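Local coordinates for protein myosin-I heavy chain (Dictyostelium discoideum, PDB 5EJR) that is an actin-based class VII myosin motor with ATPase activity that takes part in the early steps of phagocytosis and in adhesion, at residues Ala348-Tyr356 and Leu364-Leu373; Val303-Thr314 and Glu403-Gly414. All blocks are in the same frame, centred on the assembly; numbering follows the deposited sequence.

Contact 1 of 2, residues Ala348-Tyr356 and Leu364-Leu373; sequences AAILIQLLY and LTKEVVRQVL
Segments 348-356 and 364-373 come closest at A348 and V372, whose CA atoms lie 5.3 Å apart; seven residues separate the two segments, which carry the last turns of helix 341-355 and the short helix 366-370. V372 works as the wedge of the contact, each of its two methyls meeting a different part of the longer helix. CG1 points to L351, 3.5 Å from L351 CB, and also touches CD1 of L355, while CG2 sits between A348 CB and I352 CG1. The torsion that parts them (chi1 -60°) sets CG1 anti to the carbonyl carbon and leaves CG2 between N and C. I352 crosses V368 and V372 at about a right angle; its CG1 lies 3.7 Å from V368 CG1, and its terminal CD1 reaches on to CD1 of L364. In the myosin MyTH4-FERM tail this pair of helices belongs to the helical central lobe of the FERM domain. Here it is buried on several sides: I390 of helix 383-394 covers A348 and I352, and W331 of helix 317-332 reaches both L351 and the carbonyl O of V372. Beyond the apolar centre the contact turns polar. The hydroxyl of Y356 donates to Q371, with OH to OE1 at 2.8 Å, and the donor comes in the carbonyl plane on a lone pair of OE1. Ring and amide planes are turned 53° apart, with OE1 at the ring's edge. A water accepts from Q371 NE2 and gives a weak bond back to Y356 OH, so that both ends of the amide are engaged. Beyond CG the Q371 chain is extended (chi2 180°), which carries the amide out to the tyrosine. At the other end of the short helix T365 is the N-cap, its OG1 accepting from V368 N at 3.2 Å.

Contact 2 of 2, residues Val303-Thr314 and Glu403-Gly414; sequences VNKILDQEHLWT and EYLKLMFINLIG. With EDO (1,2-ethanediol), chain B.
I306 lies over helix 402-416, its CD1 3.6 Å from I410 CG2 and also touching L407 CD2; the same methyl stands over the centre of the W313 ring of its own segment, 3.5 Å above the plane. This is packing within the helical central lobe of the FERM domain: the chain entering the lobe, with a 3-10 turn at 303-305 and the short helix 311-314, lies along one of its last helices. With CG1 anti to the backbone N (chi1 -170°), I306 extends to L407, CG1 to CD2 at 3.6 Å, and its CG2 presses on N411 CB at 3.4 Å. L307 slides past L407 in the opposite direction; its CD2 lies 3.9 Å from L407 CB; the side chain as a whole crosses that of Y404 at about a right angle, and the same CD2 touches Y404 CE1. Toward the start of the helix, T314 CG2 packs 3.6 Å from the carboxylate carbon CD of E403, and it also touches L407 CD2. An alanine in place of E403 would strip that cover from the threonine methyl, which is likely to leave a gap beside T314. F320 of helix 317-332 closes over L407 and I410 from another side. At the far end V303 CG2 rests on I410 CG2, and G414 lets the backbones approach, since a side-chain carbon there would collide with V303 CG2. V303 N donates to O1 of a 1,2-ethanediol, probably from the crystallisation liquor. Two waters bridge the segments: both donate to N304 O and to N411 OD1, the shorter of the bonds to OD1 being 2.7 Å, and the other water also accepts from L307 N.

Overall arrangement
From the N terminus the chain passes the MyTH4 domain and the first FERM lobe, then enters the helical central lobe at 303-314. Contact 2 ties this entry to helix 402-416, closing a loop of 88 residues. Contact 1 is nested inside that loop: its two segments, on helix 341-355 and helix 366-370, are separated by seven residues. The two centres lie about 20 Å apart, yet they meet directly, because one face of helix 341-355 packs on helix 402-416, with I350 against L412 and L354 against L405. Helix 317-332 borders both contacts. Long closure and short closure are thus bound into one helical lobe, from which the chain continues into the last, strand-rich FERM lobe.

Contact 1 of 2, residues Ala348-Tyr356 and Leu364-Leu373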
loop_
_atom_site.group_PDB
_atom_site.type_symbol
_atom_site.label_atom_id
_atom_site.label_comp_id
_atom_site.label_asym_id
_atom_site.label_seq_id
_atom_site.Cartn_x
_atom_site.Cartn_y
_atom_site.Cartn_z
ATOM N N ALA A 348 -25.525 -25.144 8.835
ATOM C CA ALA A 348 -25.817 -25.652 7.500
ATOM C C ALA A 348 -27.318 -25.535 7.227
ATOM O O ALA A 348 -27.671 -24.979 6.199
ATOM C CB ALA A 348 -25.334 -27.094 7.391
ATOM N N ALA A 349 -28.201 -25.883 8.215
ATOM C CA ALA A 349 -29.667 -25.759 8.040
ATOM C C ALA A 349 -30.125 -24.341 7.734
ATOM O O ALA A 349 -30.932 -24.158 6.821
ATOM C CB ALA A 349 -30.428 -26.331 9.231
ATOM N N ILE A 350 -29.580 -23.333 8.464
ATOM C CA ILE A 350 -29.929 -21.926 8.247
ATOM C C ILE A 350 -29.487 -21.490 6.880
ATOM O O ILE A 350 -30.245 -20.850 6.177
ATOM C CB ILE A 350 -29.312 -21.002 9.350
ATOM C CG1 ILE A 350 -29.922 -21.298 10.708
ATOM C CG2 ILE A 350 -29.494 -19.519 8.977
ATOM C CD1 ILE A 350 -29.091 -20.760 11.842
ATOM N N LEU A 351 -28.226 -21.769 6.529
ATOM C CA LEU A 351 -27.671 -21.378 5.239
ATOM C C LEU A 351 -28.397 -22.014 4.067
ATOM O O LEU A 351 -28.503 -21.389 3.012
ATOM C CB LEU A 351 -26.148 -21.639 5.179
ATOM C CG LEU A 351 -25.265 -20.810 6.162
ATOM C CD1 LEU A 351 -23.812 -21.074 5.914
ATOM C CD2 LEU A 351 -25.505 -19.320 6.004
ATOM N N ILE A 352 -28.920 -23.233 4.255
ATOM C CA ILE A 352 -29.732 -23.910 3.210
ATOM C C ILE A 352 -31.070 -23.143 3.054
ATOM O O ILE A 352 -31.457 -22.828 1.933
ATOM C CB ILE A 352 -29.928 -25.427 3.544
ATOM C CG1 ILE A 352 -28.609 -26.198 3.277
ATOM C CG2 ILE A 352 -31.113 -26.052 2.725
ATOM C CD1 ILE A 352 -28.544 -27.608 3.922
ATOM N N GLN A 353 -31.709 -22.758 4.165
ATOM C CA GLN A 353 -32.964 -21.994 4.099
ATOM C C GLN A 353 -32.738 -20.643 3.397
ATOM O O GLN A 353 -33.625 -20.164 2.669
ATOM C CB GLN A 353 -33.611 -21.854 5.487
ATOM C CG GLN A 353 -35.097 -21.461 5.408
ATOM C CD GLN A 353 -35.786 -21.241 6.731
ATOM O OE1 GLN A 353 -35.303 -21.624 7.790
ATOM N NE2 GLN A 353 -36.960 -20.628 6.699
ATOM N N LEU A 354 -31.519 -20.071 3.525
ATOM C CA LEU A 354 -31.192 -18.826 2.832
ATOM C C LEU A 354 -30.995 -19.056 1.323
ATOM O O LEU A 354 -31.353 -18.195 0.526
ATOM C CB LEU A 354 -29.968 -18.127 3.460
ATOM C CG LEU A 354 -30.234 -17.319 4.745
ATOM C CD1 LEU A 354 -28.929 -17.062 5.524
ATOM C CD2 LEU A 354 -30.896 -16.010 4.440
ATOM N N LEU A 355 -30.405 -20.183 0.925
ATOM C CA LEU A 355 -30.219 -20.490 -0.498
ATOM C C LEU A 355 -31.541 -20.931 -1.160
ATOM O O LEU A 355 -31.751 -20.673 -2.342
ATOM C CB LEU A 355 -29.221 -21.644 -0.667
ATOM C CG LEU A 355 -27.769 -21.360 -0.428
ATOM C CD1 LEU A 355 -26.992 -22.674 -0.324
ATOM C CD2 LEU A 355 -27.207 -20.480 -1.542
ATOM N N TYR A 356 -32.391 -21.641 -0.411
ATOM C CA TYR A 356 -33.645 -22.203 -0.919
ATOM C C TYR A 356 -34.849 -21.777 -0.071
ATOM O O TYR A 356 -35.353 -22.579 0.712
ATOM C CB TYR A 356 -33.510 -23.739 -1.043
ATOM C CG TYR A 356 -32.296 -24.145 -1.858
ATOM C CD1 TYR A 356 -32.284 -24.011 -3.244
ATOM C CD2 TYR A 356 -31.150 -24.631 -1.240
ATOM C CE1 TYR A 356 -31.165 -24.369 -3.996
ATOM C CE2 TYR A 356 -30.015 -24.960 -1.978
ATOM C CZ TYR A 356 -30.032 -24.853 -3.357
ATOM O OH TYR A 356 -28.916 -25.208 -4.085
ATOM N N LEU A 364 -32.534 -32.462 -0.358
ATOM C CA LEU A 364 -31.190 -32.362 0.196
ATOM C C LEU A 364 -30.231 -33.332 -0.494
ATOM O O LEU A 364 -30.532 -34.518 -0.626
ATOM C CB LEU A 364 -31.254 -32.608 1.714
ATOM C CG LEU A 364 -30.061 -32.263 2.579
ATOM C CD1 LEU A 364 -29.596 -30.795 2.384
ATOM C CD2 LEU A 364 -30.380 -32.551 4.037
ATOM N N THR A 365 -29.093 -32.822 -0.973
ATOM C CA THR A 365 -28.112 -33.638 -1.710
ATOM C C THR A 365 -26.717 -33.317 -1.215
ATOM O O THR A 365 -26.544 -32.345 -0.462
ATOM C CB THR A 365 -28.215 -33.343 -3.239
ATOM O OG1 THR A 365 -27.769 -32.014 -3.530
ATOM C CG2 THR A 365 -29.613 -33.578 -3.817
ATOM N N LYS A 366 -25.705 -34.090 -1.689
ATOM C CA LYS A 366 -24.301 -33.866 -1.389
ATOM C C LYS A 366 -23.943 -32.482 -1.881
ATOM O O LYS A 366 -23.269 -31.753 -1.169
ATOM C CB LYS A 366 -23.402 -34.884 -2.115
ATOM C CG LYS A 366 -23.438 -36.276 -1.514
ATOM C CD LYS A 366 -22.609 -37.255 -2.341
ATOM C CE LYS A 366 -22.645 -38.650 -1.752
ATOM N NZ LYS A 366 -21.659 -39.551 -2.417
ATOM N N GLU A 367 -24.435 -32.107 -3.081
ATOM C CA GLU A 367 -24.146 -30.827 -3.716
ATOM C C GLU A 367 -24.666 -29.644 -2.881
ATOM O O GLU A 367 -23.974 -28.633 -2.767
ATOM C CB GLU A 367 -24.648 -30.806 -5.173
ATOM C CG GLU A 367 -23.964 -31.827 -6.097
ATOM C CD GLU A 367 -24.148 -33.326 -5.854
ATOM O OE1 GLU A 367 -25.233 -33.752 -5.382
ATOM O OE2 GLU A 367 -23.185 -34.079 -6.135
ATOM N N VAL A 368 -25.833 -29.801 -2.235
ATOM C CA VAL A 368 -26.387 -28.764 -1.348
ATOM C C VAL A 368 -25.506 -28.631 -0.091
ATOM O O VAL A 368 -25.193 -27.505 0.304
ATOM C CB VAL A 368 -27.893 -29.011 -1.024
ATOM C CG1 VAL A 368 -28.414 -28.036 0.032
ATOM C CG2 VAL A 368 -28.741 -28.910 -2.297
ATOM N N VAL A 369 -25.077 -29.765 0.502
ATOM C CA VAL A 369 -24.223 -29.781 1.708
ATOM C C VAL A 369 -22.894 -29.033 1.455
ATOM O O VAL A 369 -22.483 -28.223 2.298
ATOM C CB VAL A 369 -23.995 -31.203 2.283
ATOM C CG1 VAL A 369 -22.949 -31.204 3.412
ATOM C CG2 VAL A 369 -25.305 -31.806 2.757
ATOM N N ARG A 370 -22.279 -29.256 0.266
ATOM C CA ARG A 370 -21.032 -28.588 -0.129
ATOM C C ARG A 370 -21.188 -27.055 -0.269
ATOM O O ARG A 370 -20.198 -26.364 -0.260
ATOM C CB ARG A 370 -20.508 -29.160 -1.450
ATOM C CG ARG A 370 -20.187 -30.644 -1.404
ATOM C CD ARG A 370 -19.183 -31.024 -0.321
ATOM N NE ARG A 370 -17.884 -30.349 -0.467
ATOM C CZ ARG A 370 -16.927 -30.692 -1.324
ATOM N NH1 ARG A 370 -17.130 -31.661 -2.207
ATOM N NH2 ARG A 370 -15.780 -30.043 -1.333
ATOM N N GLN A 371 -22.404 -26.539 -0.455
ATOM C CA GLN A 371 -22.609 -25.089 -0.586
ATOM C C GLN A 371 -22.639 -24.396 0.790
ATOM O O GLN A 371 -22.625 -23.155 0.857
ATOM C CB GLN A 371 -23.936 -24.823 -1.306
ATOM C CG GLN A 371 -24.008 -25.301 -2.780
ATOM C CD GLN A 371 -25.381 -24.979 -3.351
ATOM O OE1 GLN A 371 -26.412 -25.582 -2.999
ATOM N NE2 GLN A 371 -25.443 -23.950 -4.175
ATOM N N VAL A 372 -22.744 -25.171 1.873
ATOM C CA VAL A 372 -22.954 -24.607 3.213
ATOM C C VAL A 372 -22.025 -25.125 4.325
ATOM O O VAL A 372 -22.111 -24.626 5.466
ATOM C CB VAL A 372 -24.444 -24.751 3.652
ATOM C CG1 VAL A 372 -25.363 -24.012 2.691
ATOM C CG2 VAL A 372 -24.858 -26.228 3.811
ATOM N N LEU A 373 -21.137 -26.080 4.030
ATOM C CA LEU A 373 -20.199 -26.527 5.062
ATOM C C LEU A 373 -18.809 -26.437 4.487
ATOM O O LEU A 373 -18.628 -26.909 3.363
ATOM C CB LEU A 373 -20.417 -27.985 5.470
ATOM C CG LEU A 373 -21.480 -28.361 6.439
ATOM C CD1 LEU A 373 -21.393 -29.867 6.682
ATOM C CD2 LEU A 373 -21.348 -27.574 7.795
HETATM O O HOH W 1 -27.714 -22.243 -5.068
#

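Contact 2 of 2, residues Val303-Thr314 and Glu403-Gly414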
loop_
_atom_site.group_PDB
_atom_site.type_symbol
_atom_site.label_atom_id
_atom_site.label_comp_id
_atom_site.label_asym_id
_atom_site.label_seq_id
_atom_site.Cartn_x
_atom_site.Cartn_y
_atom_site.Cartn_z
ATOM N N VAL A 303 -22.229 -9.141 19.447
ATOM C CA VAL A 303 -22.784 -10.249 18.661
ATOM C C VAL A 303 -23.709 -11.164 19.512
ATOM O O VAL A 303 -24.611 -11.791 18.979
ATOM C CB VAL A 303 -21.664 -11.023 17.890
ATOM C CG1 VAL A 303 -20.899 -12.031 18.773
ATOM C CG2 VAL A 303 -22.226 -11.687 16.637
ATOM N N ASN A 304 -23.490 -11.244 20.820
ATOM C CA ASN A 304 -24.337 -12.046 21.703
ATOM C C ASN A 304 -25.734 -11.479 21.868
ATOM O O ASN A 304 -26.655 -12.226 22.246
ATOM C CB ASN A 304 -23.662 -12.267 23.061
ATOM C CG ASN A 304 -22.425 -13.127 22.934
ATOM O OD1 ASN A 304 -21.296 -12.659 23.102
ATOM N ND2 ASN A 304 -22.602 -14.369 22.506
ATOM N N LYS A 305 -25.917 -10.167 21.538
ATOM C CA LYS A 305 -27.225 -9.489 21.632
ATOM C C LYS A 305 -27.818 -9.162 20.248
ATOM O O LYS A 305 -28.784 -8.405 20.155
ATOM C CB LYS A 305 -27.063 -8.183 22.462
ATOM C CG LYS A 305 -26.629 -8.465 23.889
ATOM C CD LYS A 305 -26.533 -7.203 24.718
ATOM C CE LYS A 305 -26.235 -7.532 26.166
ATOM N NZ LYS A 305 -25.819 -6.320 26.922
ATOM N N ILE A 306 -27.216 -9.678 19.168
ATOM C CA ILE A 306 -27.634 -9.346 17.799
ATOM C C ILE A 306 -29.166 -9.531 17.526
ATOM O O ILE A 306 -29.771 -8.668 16.890
ATOM C CB ILE A 306 -26.763 -10.090 16.756
ATOM C CG1 ILE A 306 -27.026 -9.562 15.318
ATOM C CG2 ILE A 306 -26.888 -11.604 16.865
ATOM C CD1 ILE A 306 -26.063 -10.128 14.201
ATOM N N LEU A 307 -29.771 -10.626 18.005
ATOM C CA LEU A 307 -31.178 -10.893 17.784
ATOM C C LEU A 307 -32.096 -9.910 18.519
ATOM O O LEU A 307 -33.222 -9.692 18.076
ATOM C CB LEU A 307 -31.539 -12.354 18.144
ATOM C CG LEU A 307 -30.807 -13.441 17.292
ATOM C CD1 LEU A 307 -31.120 -14.842 17.812
ATOM C CD2 LEU A 307 -31.221 -13.342 15.833
ATOM N N ASP A 308 -31.600 -9.306 19.601
ATOM C CA ASP A 308 -32.382 -8.344 20.372
ATOM C C ASP A 308 -31.957 -6.903 20.117
ATOM O O ASP A 308 -32.534 -6.006 20.722
ATOM C CB ASP A 308 -32.376 -8.700 21.866
ATOM C CG ASP A 308 -33.027 -10.052 22.156
ATOM O OD1 ASP A 308 -34.170 -10.272 21.708
ATOM O OD2 ASP A 308 -32.382 -10.892 22.799
ATOM N N GLN A 309 -30.956 -6.676 19.216
ATOM C CA GLN A 309 -30.490 -5.333 18.835
ATOM C C GLN A 309 -30.252 -5.299 17.323
ATOM O O GLN A 309 -29.219 -4.792 16.846
ATOM C CB GLN A 309 -29.204 -4.952 19.569
ATOM C CG GLN A 309 -29.218 -5.160 21.070
ATOM C CD GLN A 309 -27.935 -4.668 21.696
ATOM O OE1 GLN A 309 -26.835 -4.793 21.143
ATOM N NE2 GLN A 309 -28.058 -4.081 22.869
ATOM N N GLU A 310 -31.223 -5.820 16.571
ATOM C CA GLU A 310 -31.147 -5.978 15.104
ATOM C C GLU A 310 -30.800 -4.705 14.352
ATOM O O GLU A 310 -30.024 -4.781 13.404
ATOM C CB GLU A 310 -32.426 -6.623 14.517
ATOM C CG GLU A 310 -33.670 -5.748 14.558
ATOM C CD GLU A 310 -34.994 -6.457 14.347
ATOM O OE1 GLU A 310 -35.327 -7.347 15.163
ATOM O OE2 GLU A 310 -35.728 -6.079 13.402
ATOM N N HIS A 311 -31.375 -3.547 14.761
ATOM C CA HIS A 311 -31.138 -2.247 14.105
ATOM C C HIS A 311 -29.657 -1.866 14.035
ATOM O O HIS A 311 -29.244 -1.209 13.083
ATOM C CB HIS A 311 -31.933 -1.117 14.802
ATOM C CG HIS A 311 -31.680 -1.039 16.269
ATOM N ND1 HIS A 311 -32.371 -1.837 17.158
ATOM C CD2 HIS A 311 -30.927 -0.163 16.963
ATOM C CE1 HIS A 311 -31.977 -1.449 18.359
ATOM N NE2 HIS A 311 -31.107 -0.454 18.288
ATOM N N LEU A 312 -28.861 -2.250 15.036
ATOM C CA LEU A 312 -27.433 -1.928 15.045
ATOM C C LEU A 312 -26.722 -2.599 13.871
ATOM O O LEU A 312 -25.663 -2.149 13.429
ATOM C CB LEU A 312 -26.769 -2.317 16.391
ATOM C CG LEU A 312 -27.353 -1.656 17.639
ATOM C CD1 LEU A 312 -26.694 -2.203 18.900
ATOM C CD2 LEU A 312 -27.228 -0.057 17.560
ATOM N N TRP A 313 -27.313 -3.685 13.381
ATOM C CA TRP A 313 -26.702 -4.446 12.297
ATOM C C TRP A 313 -27.413 -4.234 10.957
ATOM O O TRP A 313 -26.764 -4.242 9.922
ATOM C CB TRP A 313 -26.775 -5.930 12.680
ATOM C CG TRP A 313 -26.019 -6.257 13.931
ATOM C CD1 TRP A 313 -26.416 -6.031 15.220
ATOM C CD2 TRP A 313 -24.709 -6.824 14.007
ATOM N NE1 TRP A 313 -25.438 -6.445 16.095
ATOM C CE2 TRP A 313 -24.409 -7.001 15.379
ATOM C CE3 TRP A 313 -23.792 -7.298 13.042
ATOM C CZ2 TRP A 313 -23.217 -7.601 15.814
ATOM C CZ3 TRP A 313 -22.605 -7.865 13.477
ATOM C CH2 TRP A 313 -22.335 -8.024 14.849
ATOM N N THR A 314 -28.744 -4.083 10.976
ATOM C CA THR A 314 -29.518 -4.007 9.743
ATOM C C THR A 314 -29.916 -2.589 9.256
ATOM O O THR A 314 -30.291 -2.489 8.089
ATOM C CB THR A 314 -30.753 -4.877 9.872
ATOM O OG1 THR A 314 -31.557 -4.282 10.866
ATOM C CG2 THR A 314 -30.429 -6.380 10.183
ATOM N N GLU A 403 -33.591 -11.758 6.127
ATOM C CA GLU A 403 -32.837 -10.934 7.078
ATOM C C GLU A 403 -32.685 -11.623 8.441
ATOM O O GLU A 403 -31.607 -11.567 9.041
ATOM C CB GLU A 403 -33.540 -9.585 7.293
ATOM C CG GLU A 403 -32.731 -8.670 8.183
ATOM C CD GLU A 403 -33.244 -7.255 8.163
ATOM O OE1 GLU A 403 -32.851 -6.503 7.244
ATOM O OE2 GLU A 403 -34.017 -6.894 9.078
ATOM N N TYR A 404 -33.767 -12.218 8.944
ATOM C CA TYR A 404 -33.714 -12.856 10.258
ATOM C C TYR A 404 -32.820 -14.091 10.269
ATOM O O TYR A 404 -32.178 -14.366 11.284
ATOM C CB TYR A 404 -35.107 -13.145 10.803
ATOM C CG TYR A 404 -35.101 -13.576 12.245
ATOM C CD1 TYR A 404 -34.943 -12.645 13.275
ATOM C CD2 TYR A 404 -35.192 -14.921 12.589
ATOM C CE1 TYR A 404 -34.918 -13.047 14.611
ATOM C CE2 TYR A 404 -35.188 -15.330 13.918
ATOM C CZ TYR A 404 -35.030 -14.396 14.924
ATOM O OH TYR A 404 -34.992 -14.840 16.220
ATOM N N LEU A 405 -32.763 -14.821 9.140
ATOM C CA LEU A 405 -31.891 -15.987 9.005
ATOM C C LEU A 405 -30.404 -15.555 8.989
ATOM O O LEU A 405 -29.558 -16.232 9.566
ATOM C CB LEU A 405 -32.237 -16.768 7.737
ATOM C CG LEU A 405 -33.561 -17.570 7.713
ATOM C CD1 LEU A 405 -33.881 -18.008 6.267
ATOM C CD2 LEU A 405 -33.518 -18.791 8.667
ATOM N N LYS A 406 -30.105 -14.419 8.383
ATOM C CA LYS A 406 -28.750 -13.887 8.328
ATOM C C LYS A 406 -28.280 -13.478 9.750
ATOM O O LYS A 406 -27.157 -13.814 10.141
ATOM C CB LYS A 406 -28.644 -12.737 7.302
ATOM C CG LYS A 406 -28.866 -13.186 5.835
ATOM C CD LYS A 406 -28.905 -12.006 4.889
ATOM C CE LYS A 406 -29.442 -12.396 3.537
ATOM N NZ LYS A 406 -29.422 -11.261 2.591
ATOM N N LEU A 407 -29.201 -12.909 10.554
ATOM C CA LEU A 407 -28.919 -12.513 11.940
ATOM C C LEU A 407 -28.704 -13.738 12.817
ATOM O O LEU A 407 -27.834 -13.715 13.683
ATOM C CB LEU A 407 -30.077 -11.651 12.516
ATOM C CG LEU A 407 -30.264 -10.251 11.918
ATOM C CD1 LEU A 407 -31.628 -9.666 12.284
ATOM C CD2 LEU A 407 -29.205 -9.308 12.401
ATOM N N MET A 408 -29.485 -14.818 12.573
ATOM C CA MET A 408 -29.416 -16.089 13.303
ATOM C C MET A 408 -28.065 -16.745 12.998
ATOM O O MET A 408 -27.433 -17.296 13.892
ATOM C CB MET A 408 -30.534 -17.043 12.827
ATOM C CG MET A 408 -31.883 -16.812 13.445
ATOM S SD MET A 408 -33.142 -17.929 12.718
ATOM C CE MET A 408 -32.652 -19.509 13.420
ATOM N N PHE A 409 -27.669 -16.736 11.720
ATOM C CA PHE A 409 -26.380 -17.295 11.293
ATOM C C PHE A 409 -25.233 -16.541 12.002
ATOM O O PHE A 409 -24.391 -17.169 12.629
ATOM C CB PHE A 409 -26.239 -17.197 9.766
ATOM C CG PHE A 409 -24.829 -17.426 9.258
ATOM C CD1 PHE A 409 -24.209 -18.666 9.404
ATOM C CD2 PHE A 409 -24.097 -16.385 8.696
ATOM C CE1 PHE A 409 -22.901 -18.871 8.942
ATOM C CE2 PHE A 409 -22.790 -16.589 8.247
ATOM C CZ PHE A 409 -22.196 -17.827 8.391
ATOM N N ILE A 410 -25.256 -15.189 11.959
ATOM C CA ILE A 410 -24.216 -14.402 12.628
ATOM C C ILE A 410 -24.213 -14.662 14.136
ATOM O O ILE A 410 -23.152 -14.826 14.698
ATOM C CB ILE A 410 -24.302 -12.894 12.289
ATOM C CG1 ILE A 410 -24.133 -12.679 10.758
ATOM C CG2 ILE A 410 -23.254 -12.120 13.096
ATOM C CD1 ILE A 410 -24.735 -11.390 10.160
ATOM N N ASN A 411 -25.386 -14.752 14.759
ATOM C CA ASN A 411 -25.486 -15.028 16.194
ATOM C C ASN A 411 -24.816 -16.360 16.551
ATOM O O ASN A 411 -24.087 -16.455 17.529
ATOM C CB ASN A 411 -26.959 -15.028 16.653
ATOM C CG ASN A 411 -27.097 -15.308 18.141
ATOM O OD1 ASN A 411 -26.556 -14.607 19.019
ATOM N ND2 ASN A 411 -27.748 -16.388 18.442
ATOM N N LEU A 412 -25.082 -17.391 15.754
ATOM C CA LEU A 412 -24.497 -18.711 16.008
ATOM C C LEU A 412 -22.993 -18.734 15.852
ATOM O O LEU A 412 -22.314 -19.201 16.746
ATOM C CB LEU A 412 -25.182 -19.753 15.141
ATOM C CG LEU A 412 -26.480 -20.179 15.772
ATOM C CD1 LEU A 412 -27.446 -20.647 14.741
ATOM C CD2 LEU A 412 -26.238 -21.223 16.862
ATOM N N ILE A 413 -22.468 -18.215 14.743
ATOM C CA ILE A 413 -21.026 -18.096 14.522
ATOM C C ILE A 413 -20.380 -17.271 15.649
ATOM O O ILE A 413 -19.405 -17.707 16.266
ATOM C CB ILE A 413 -20.741 -17.427 13.152
ATOM C CG1 ILE A 413 -21.111 -18.364 11.992
ATOM C CG2 ILE A 413 -19.253 -16.955 13.045
ATOM C CD1 ILE A 413 -20.297 -19.671 11.856
ATOM N N GLY A 414 -20.945 -16.093 15.886
ATOM C CA GLY A 414 -20.437 -15.123 16.846
ATOM C C GLY A 414 -20.322 -15.620 18.263
ATOM O O GLY A 414 -19.292 -15.409 18.887
HETATM C C1 EDO B . -18.215 -9.384 18.951
HETATM O O1 EDO B . -19.314 -9.177 19.814
HETATM C C2 EDO B . -18.181 -8.224 17.953
HETATM O O2 EDO B . -19.487 -8.106 17.357
HETATM O O HOH W 2 -28.727 -12.426 20.083
HETATM O O HOH W 3 -26.344 -15.382 21.625
#